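Local coordinates for protein 4-hydroxy-tetrahydrodipicolinate synthase (Methanocaldococcus jannaschii DSM 2661, PDB 2YXG) that probably catalyses the condensation of pyruvate with aspartate beta-semialdehyde to 4-hydroxy-tetrahydrodipicolinate, a step of lysine biosynthesis, as a homotetramer, at residues V70-G75 / V94-V99; S101-Y106 / L131-S136; P109-L114 / V140-K145. All coordinates share one frame; numbering follows the deposited sequence.

Interaction 1. Residues V70-G75 / V94-V99; sequences VQVIAG and VGADAV
Asp-97 and Val-72 grip each other by reciprocal bonds at the start of two parallel strands. Val-72 N donates to Asp-97 OD2 at 2.8 Å, on the lone pair turned away from the other carboxylate oxygen. Val-72 O in turn accepts Asp-97 N at 2.8 Å and a weak bond from Ala-98 N. With CG anti to its own carbonyl carbon (chi1 -61°), the carboxylate reaches the amide of Val-72. This end is the wetter one: a water donates both to Asp-97 OD2 and to Val-70 O. Further along, the strands close up. Ala-74 N meets Ala-98 O at 3.0 Å, almost straight at 172°. Ile-73 and Ala-98 share one face, CG1 to CB 4.1 Å; on the Ala-74 and Val-99 face the Ala-96 methyl, from just before the strand, meets that of Ala-74 at 4.0 Å, between helices 52-66 and 81-94, where alanines suit a close approach. An alanine in place of Asp-97 would probably leave Val-72 N without its acceptor and the water without one of its two holds. Chemically, a side-chain carboxylate takes over before regular strand pairing begins, satisfying a backbone N-H at the partly exposed start of this beta-alpha-beta unit's buried strand pair.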
# COMPACT_ATOMS: atom_id res chain seq x y z
N VAL A 70 13.12 -15.53 35.24
CA VAL A 70 13.34 -14.77 34.00
C VAL A 70 12.57 -13.44 34.05
O VAL A 70 11.77 -13.20 34.97
CB VAL A 70 13.01 -15.60 32.72
CG1 VAL A 70 13.84 -16.86 32.68
CG2 VAL A 70 11.55 -15.94 32.64
N GLN A 71 12.83 -12.54 33.10
CA GLN A 71 12.13 -11.25 33.10
C GLN A 71 10.69 -11.45 32.75
O GLN A 71 10.34 -12.32 31.95
CB GLN A 71 12.80 -10.27 32.17
CG GLN A 71 14.30 -10.08 32.48
CD GLN A 71 15.06 -9.64 31.26
OE1 GLN A 71 15.70 -10.45 30.58
NE2 GLN A 71 14.97 -8.36 30.94
N VAL A 72 9.84 -10.66 33.38
CA VAL A 72 8.41 -10.66 33.08
C VAL A 72 8.03 -9.31 32.51
O VAL A 72 8.18 -8.28 33.15
CB VAL A 72 7.51 -11.03 34.33
CG1 VAL A 72 6.04 -10.88 33.97
CG2 VAL A 72 7.84 -12.44 34.82
N ILE A 73 7.57 -9.32 31.28
CA ILE A 73 7.18 -8.12 30.61
C ILE A 73 5.67 -8.20 30.49
O ILE A 73 5.13 -9.16 29.89
CB ILE A 73 7.79 -8.03 29.23
CG1 ILE A 73 9.31 -8.26 29.32
CG2 ILE A 73 7.38 -6.70 28.47
CD1 ILE A 73 9.98 -8.32 27.98
N ALA A 74 5.00 -7.20 31.04
CA ALA A 74 3.53 -7.22 31.09
C ALA A 74 2.96 -6.34 29.98
O ALA A 74 3.35 -5.17 29.84
CB ALA A 74 3.05 -6.75 32.44
N GLY A 75 2.08 -6.90 29.16
CA GLY A 75 1.42 -6.09 28.14
C GLY A 75 0.51 -5.14 28.93
O GLY A 75 -0.17 -5.56 29.87
N VAL A 94 2.16 -5.06 40.69
CA VAL A 94 2.05 -6.50 40.84
C VAL A 94 3.41 -7.23 40.78
O VAL A 94 3.48 -8.39 41.12
CB VAL A 94 1.01 -7.13 39.86
CG1 VAL A 94 1.56 -7.22 38.41
CG2 VAL A 94 0.60 -8.49 40.31
N GLY A 95 4.49 -6.57 40.36
CA GLY A 95 5.80 -7.28 40.36
C GLY A 95 6.44 -7.63 39.03
O GLY A 95 7.46 -8.33 39.01
N ALA A 96 5.87 -7.13 37.91
CA ALA A 96 6.52 -7.32 36.59
C ALA A 96 7.83 -6.57 36.55
O ALA A 96 8.05 -5.65 37.35
CB ALA A 96 5.63 -6.89 35.43
N ASP A 97 8.70 -7.00 35.64
CA ASP A 97 9.98 -6.38 35.46
C ASP A 97 9.96 -5.23 34.46
O ASP A 97 10.81 -4.37 34.51
CB ASP A 97 10.99 -7.45 35.03
CG ASP A 97 11.12 -8.51 36.07
OD1 ASP A 97 11.71 -8.16 37.14
OD2 ASP A 97 10.60 -9.66 35.88
N ALA A 98 8.98 -5.20 33.57
CA ALA A 98 8.96 -4.28 32.43
C ALA A 98 7.56 -4.24 31.86
O ALA A 98 6.70 -5.08 32.19
CB ALA A 98 10.02 -4.71 31.33
N VAL A 99 7.29 -3.23 31.05
CA VAL A 99 5.99 -3.11 30.44
C VAL A 99 6.19 -3.12 28.92
O VAL A 99 7.13 -2.53 28.42
CB VAL A 99 5.21 -1.91 31.06
CG1 VAL A 99 4.60 -0.99 30.08
CG2 VAL A 99 4.18 -2.42 32.03
O HOH W 1 12.02 -11.60 37.18

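Interaction 2. Residues S101-Y106 / L131-S136; sequences SITPYY and LYNVPS
Ser-101 and Leu-131, then Ile-102 and Tyr-132, pair as parallel neighbours at the ends of strands 98-102 and 129-133, with the CA atoms of Ile-102 and Tyr-132 only 4.4 Å apart. Tyr-132 is held through both its backbone polar groups. Its N donates to Ser-101 O and its O accepts Thr-103 N, both at 3.0 Å. Beyond Tyr-132 the chains diverge: Thr-103 turns into a loop and Val-134 becomes the N-cap residue of helix 135-138.

Ile-102 and Tyr-132 send their side chains the same way, side by side. Both have the gamma carbon anti to the backbone N (chi1 -167° for Ile-102 CG1, 176° for Tyr-132 CG), and this brings Ile-102 CD1 within 3.8 Å of Tyr-132 CD2. The same methyl touches Val-134 CG1 at 3.8 Å, so a branched aliphatic chain lies against both ring and valine, which probably limits how the ring can turn. The ring also makes a cation-pi contact with Lys-161. Where the strands part, a water bridges them: it lies 2.8 Å from Thr-103 OG1, donates to Asn-133 OD1 and accepts from Val-134 N. The amide of Asn-133 is also fixed by Glu-162, which accepts from ND2.

Tyr-106, farther along the loop, bonds through OH to Thr-43 OG1 of the second subunit. Strand ends that carry Tyr-132, the predicted proton donor/acceptor, and a loop that sends Tyr-106 of the predicted proton relay across to the neighbour, so that each site of the dimer is probably completed by the other subunit's tyrosine, are characteristic of the active site at the carboxyl end of the DapA-family TIM barrel.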
# COMPACT_ATOMS: atom_id res chain seq x y z
N SER A 101 4.20 -1.82 25.68
CA SER A 101 3.19 -0.80 25.47
C SER A 101 3.01 -0.49 23.93
O SER A 101 3.86 0.13 23.29
CB SER A 101 3.59 0.44 26.27
OG SER A 101 2.58 1.42 26.19
N ILE A 102 1.93 -0.96 23.34
CA ILE A 102 1.70 -0.84 21.90
C ILE A 102 1.25 0.59 21.55
O ILE A 102 0.55 1.27 22.35
CB ILE A 102 0.62 -1.89 21.44
CG1 ILE A 102 0.55 -2.04 19.89
CG2 ILE A 102 -0.76 -1.59 22.08
CD1 ILE A 102 -0.20 -3.31 19.39
N THR A 103 1.67 1.07 20.37
CA THR A 103 1.11 2.30 19.87
C THR A 103 -0.43 2.09 19.82
O THR A 103 -0.89 1.05 19.33
CB THR A 103 1.61 2.65 18.46
OG1 THR A 103 1.06 1.69 17.53
CG2 THR A 103 3.20 2.60 18.36
N PRO A 104 -1.22 3.07 20.31
CA PRO A 104 -2.68 3.06 20.14
C PRO A 104 -3.08 2.70 18.72
O PRO A 104 -2.53 3.23 17.76
CB PRO A 104 -3.06 4.53 20.40
CG PRO A 104 -2.11 4.90 21.54
CD PRO A 104 -0.78 4.28 21.05
N TYR A 105 -4.08 1.83 18.60
CA TYR A 105 -4.50 1.26 17.32
C TYR A 105 -5.84 1.91 17.04
O TYR A 105 -6.45 2.46 17.95
CB TYR A 105 -4.67 -0.28 17.45
CG TYR A 105 -5.17 -0.67 18.80
CD1 TYR A 105 -6.54 -0.69 19.08
CD2 TYR A 105 -4.27 -0.92 19.85
CE1 TYR A 105 -6.99 -1.02 20.38
CE2 TYR A 105 -4.70 -1.20 21.14
CZ TYR A 105 -6.06 -1.26 21.41
OH TYR A 105 -6.50 -1.59 22.70
N TYR A 106 -6.27 1.85 15.77
CA TYR A 106 -7.56 2.30 15.35
C TYR A 106 -7.80 3.84 15.41
O TYR A 106 -8.22 4.43 14.42
CB TYR A 106 -8.65 1.46 16.01
CG TYR A 106 -10.03 2.05 16.07
CD1 TYR A 106 -10.77 2.38 14.90
CD2 TYR A 106 -10.64 2.25 17.30
CE1 TYR A 106 -12.05 2.93 14.97
CE2 TYR A 106 -11.93 2.75 17.40
CZ TYR A 106 -12.64 3.11 16.24
OH TYR A 106 -13.97 3.63 16.40
N LEU A 131 8.42 -0.21 23.82
CA LEU A 131 7.48 0.33 22.86
C LEU A 131 7.19 -0.73 21.78
O LEU A 131 8.11 -1.36 21.31
CB LEU A 131 8.05 1.58 22.20
CG LEU A 131 8.39 2.79 23.13
CD1 LEU A 131 8.96 3.95 22.34
CD2 LEU A 131 7.17 3.25 23.87
N TYR A 132 5.93 -0.96 21.44
CA TYR A 132 5.63 -1.96 20.39
C TYR A 132 4.99 -1.26 19.18
O TYR A 132 3.95 -0.63 19.30
CB TYR A 132 4.72 -3.03 20.96
CG TYR A 132 4.24 -4.10 19.98
CD1 TYR A 132 4.95 -4.39 18.80
CD2 TYR A 132 3.11 -4.85 20.27
CE1 TYR A 132 4.51 -5.36 17.92
CE2 TYR A 132 2.67 -5.85 19.41
CZ TYR A 132 3.37 -6.10 18.24
OH TYR A 132 2.96 -7.10 17.38
N ASN A 133 5.67 -1.33 18.04
CA ASN A 133 5.20 -0.74 16.82
C ASN A 133 4.82 -1.85 15.84
O ASN A 133 5.63 -2.74 15.54
CB ASN A 133 6.30 0.18 16.21
CG ASN A 133 5.85 0.88 14.90
OD1 ASN A 133 4.78 1.52 14.85
ND2 ASN A 133 6.70 0.79 13.88
N VAL A 134 3.60 -1.83 15.33
CA VAL A 134 3.16 -2.87 14.34
C VAL A 134 2.13 -2.26 13.44
O VAL A 134 0.94 -2.52 13.57
CB VAL A 134 2.67 -4.21 15.05
CG1 VAL A 134 1.52 -3.92 16.06
CG2 VAL A 134 2.32 -5.33 14.06
N PRO A 135 2.57 -1.42 12.53
CA PRO A 135 1.65 -0.66 11.69
C PRO A 135 0.60 -1.51 10.94
O PRO A 135 -0.47 -0.99 10.62
CB PRO A 135 2.55 0.04 10.67
CG PRO A 135 3.94 -0.27 11.04
CD PRO A 135 3.99 -1.17 12.22
N SER A 136 0.90 -2.78 10.63
CA SER A 136 -0.04 -3.57 9.85
C SER A 136 -1.30 -3.86 10.69
O SER A 136 -2.38 -4.15 10.14
CB SER A 136 0.63 -4.87 9.38
OG SER A 136 0.98 -5.66 10.50
O HOH W 2 2.21 0.39 15.39

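Interaction 3. Residues P109-L114 / V140-K145; sequences PTQEGL and VNLEPK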
# COMPACT_ATOMS: atom_id res chain seq x y z
N PRO A 109 -3.55 8.24 16.32
CA PRO A 109 -2.97 9.51 16.77
C PRO A 109 -1.79 9.88 15.89
O PRO A 109 -1.25 9.04 15.16
CB PRO A 109 -2.51 9.20 18.19
CG PRO A 109 -2.35 7.78 18.23
CD PRO A 109 -3.42 7.19 17.33
N THR A 110 -1.49 11.17 15.89
CA THR A 110 -0.32 11.76 15.22
C THR A 110 0.96 11.40 16.00
O THR A 110 0.89 10.93 17.15
CB THR A 110 -0.48 13.31 15.28
OG1 THR A 110 -0.42 13.71 16.66
CG2 THR A 110 -1.86 13.75 14.67
N GLN A 111 2.12 11.62 15.40
CA GLN A 111 3.40 11.43 16.12
C GLN A 111 3.47 12.09 17.50
O GLN A 111 3.96 11.50 18.47
CB GLN A 111 4.59 11.87 15.25
CG GLN A 111 4.70 11.01 14.01
CD GLN A 111 4.93 9.50 14.33
OE1 GLN A 111 5.77 9.15 15.13
NE2 GLN A 111 4.15 8.63 13.72
N GLU A 112 2.96 13.32 17.59
CA GLU A 112 2.98 14.12 18.83
C GLU A 112 2.01 13.49 19.83
O GLU A 112 2.29 13.41 21.05
CB GLU A 112 2.65 15.59 18.49
CG GLU A 112 2.72 16.60 19.65
CD GLU A 112 4.02 16.51 20.50
OE1 GLU A 112 5.15 16.26 19.96
OE2 GLU A 112 3.89 16.71 21.73
N GLY A 113 0.88 13.02 19.30
CA GLY A 113 -0.10 12.26 20.12
C GLY A 113 0.52 11.00 20.69
O GLY A 113 0.38 10.71 21.87
N LEU A 114 1.24 10.28 19.86
CA LEU A 114 2.06 9.15 20.34
C LEU A 114 3.07 9.52 21.39
O LEU A 114 3.20 8.81 22.37
CB LEU A 114 2.77 8.42 19.18
CG LEU A 114 1.89 7.71 18.13
CD1 LEU A 114 2.73 7.21 16.94
CD2 LEU A 114 1.14 6.52 18.78
N VAL A 140 -0.91 2.88 12.39
CA VAL A 140 0.03 3.95 12.65
C VAL A 140 1.49 3.42 12.70
O VAL A 140 1.75 2.26 13.06
CB VAL A 140 -0.44 4.71 13.90
CG1 VAL A 140 -0.11 3.94 15.22
CG2 VAL A 140 0.09 6.12 13.89
N ASN A 141 2.42 4.25 12.30
CA ASN A 141 3.82 3.91 12.39
C ASN A 141 4.51 4.87 13.35
O ASN A 141 4.51 6.07 13.13
CB ASN A 141 4.49 3.95 11.01
CG ASN A 141 5.99 3.52 11.07
OD1 ASN A 141 6.32 2.50 11.68
ND2 ASN A 141 6.90 4.35 10.48
N LEU A 142 5.07 4.35 14.42
CA LEU A 142 5.87 5.16 15.33
C LEU A 142 7.25 5.44 14.70
O LEU A 142 8.04 4.53 14.50
CB LEU A 142 6.09 4.42 16.64
CG LEU A 142 6.99 5.06 17.73
CD1 LEU A 142 6.36 6.39 18.32
CD2 LEU A 142 7.20 4.07 18.79
N GLU A 143 7.52 6.70 14.40
CA GLU A 143 8.70 7.07 13.64
C GLU A 143 9.91 7.10 14.54
O GLU A 143 9.77 7.46 15.72
CB GLU A 143 8.51 8.43 12.99
CG GLU A 143 7.45 8.31 11.93
CD GLU A 143 7.04 9.63 11.28
OE1 GLU A 143 7.71 10.66 11.48
OE2 GLU A 143 6.05 9.61 10.54
N PRO A 144 11.10 6.76 13.98
CA PRO A 144 12.34 6.82 14.77
C PRO A 144 12.58 8.23 15.39
O PRO A 144 13.09 8.32 16.51
CB PRO A 144 13.44 6.37 13.78
CG PRO A 144 12.67 5.53 12.71
CD PRO A 144 11.33 6.28 12.59
N LYS A 145 12.14 9.31 14.73
CA LYS A 145 12.33 10.64 15.34
C LYS A 145 11.56 10.77 16.64
O LYS A 145 12.03 11.41 17.57
CB LYS A 145 11.98 11.82 14.40
CG LYS A 145 10.46 11.98 14.04
CD LYS A 145 10.26 13.28 13.17
CE LYS A 145 8.78 13.47 12.71
NZ LYS A 145 8.55 14.63 11.73
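Gln-111 reaches across to residues 141-143 and uses both ends of its amide there. Its CG lies anti to the carbonyl carbon (chi1 -63°) and the chain bends at chi2 (-60°), which sets the amide against the other segment. NE2 donates to Asn-141 O at 2.7 Å, tilted slightly from the amide plane, while OE1 accepts Glu-143 N at 3.1 Å, nearly straight at the N-H but with the donor above the amide carbonyl plane. A glutamine suits the place because one flat group supplies donor and acceptor to two backbone atoms two residues apart. OE1 also accepts from Thr-146 OG1, so two bonds grip it. Glu-143, extended beyond CG, crosses Gln-111 at about a right angle, its carboxylate stacked on the amide with the planes 10° apart and CD to CD 3.7 Å.

Below this polar layer Leu-114 CD1 packs on Leu-142 CD1 at 4.0 Å and on Val-140 CG2 at 4.2 Å. Val-140 CG2 also reaches Pro-109 O at 3.5 Å.

Helix 111-124, opened by the N-cap bond from Gly-113 N to Thr-110 OG1, thus meets the loop leading into helix 144-153 at the carboxyl end of the TIM barrel's strands, where beta-to-alpha connections lie.

Interactions 1 and 2 belong to successive beta-alpha-beta units. With centres 19 Å apart, they share strand 98-102: the first pairs its start with strand 71-75, the second its end with strand 129-133. Interaction 3 lies farther out, its segments alternating along the chain with those of interaction 2 and its centre 10 Å from that contact's centre. These two are joined by Asn-133, whose ND2 lies 2.8 Å from Asn-141 OD1 and whose OD1 lies 2.9 Å from Leu-142 N, probable hydrogen bonds that tie the strand end to the loop. The side chain of the predicted Schiff-base lysine, Lys-161, is about 3 Å from that of Tyr-132 and about 8 Å from that of Ile-73.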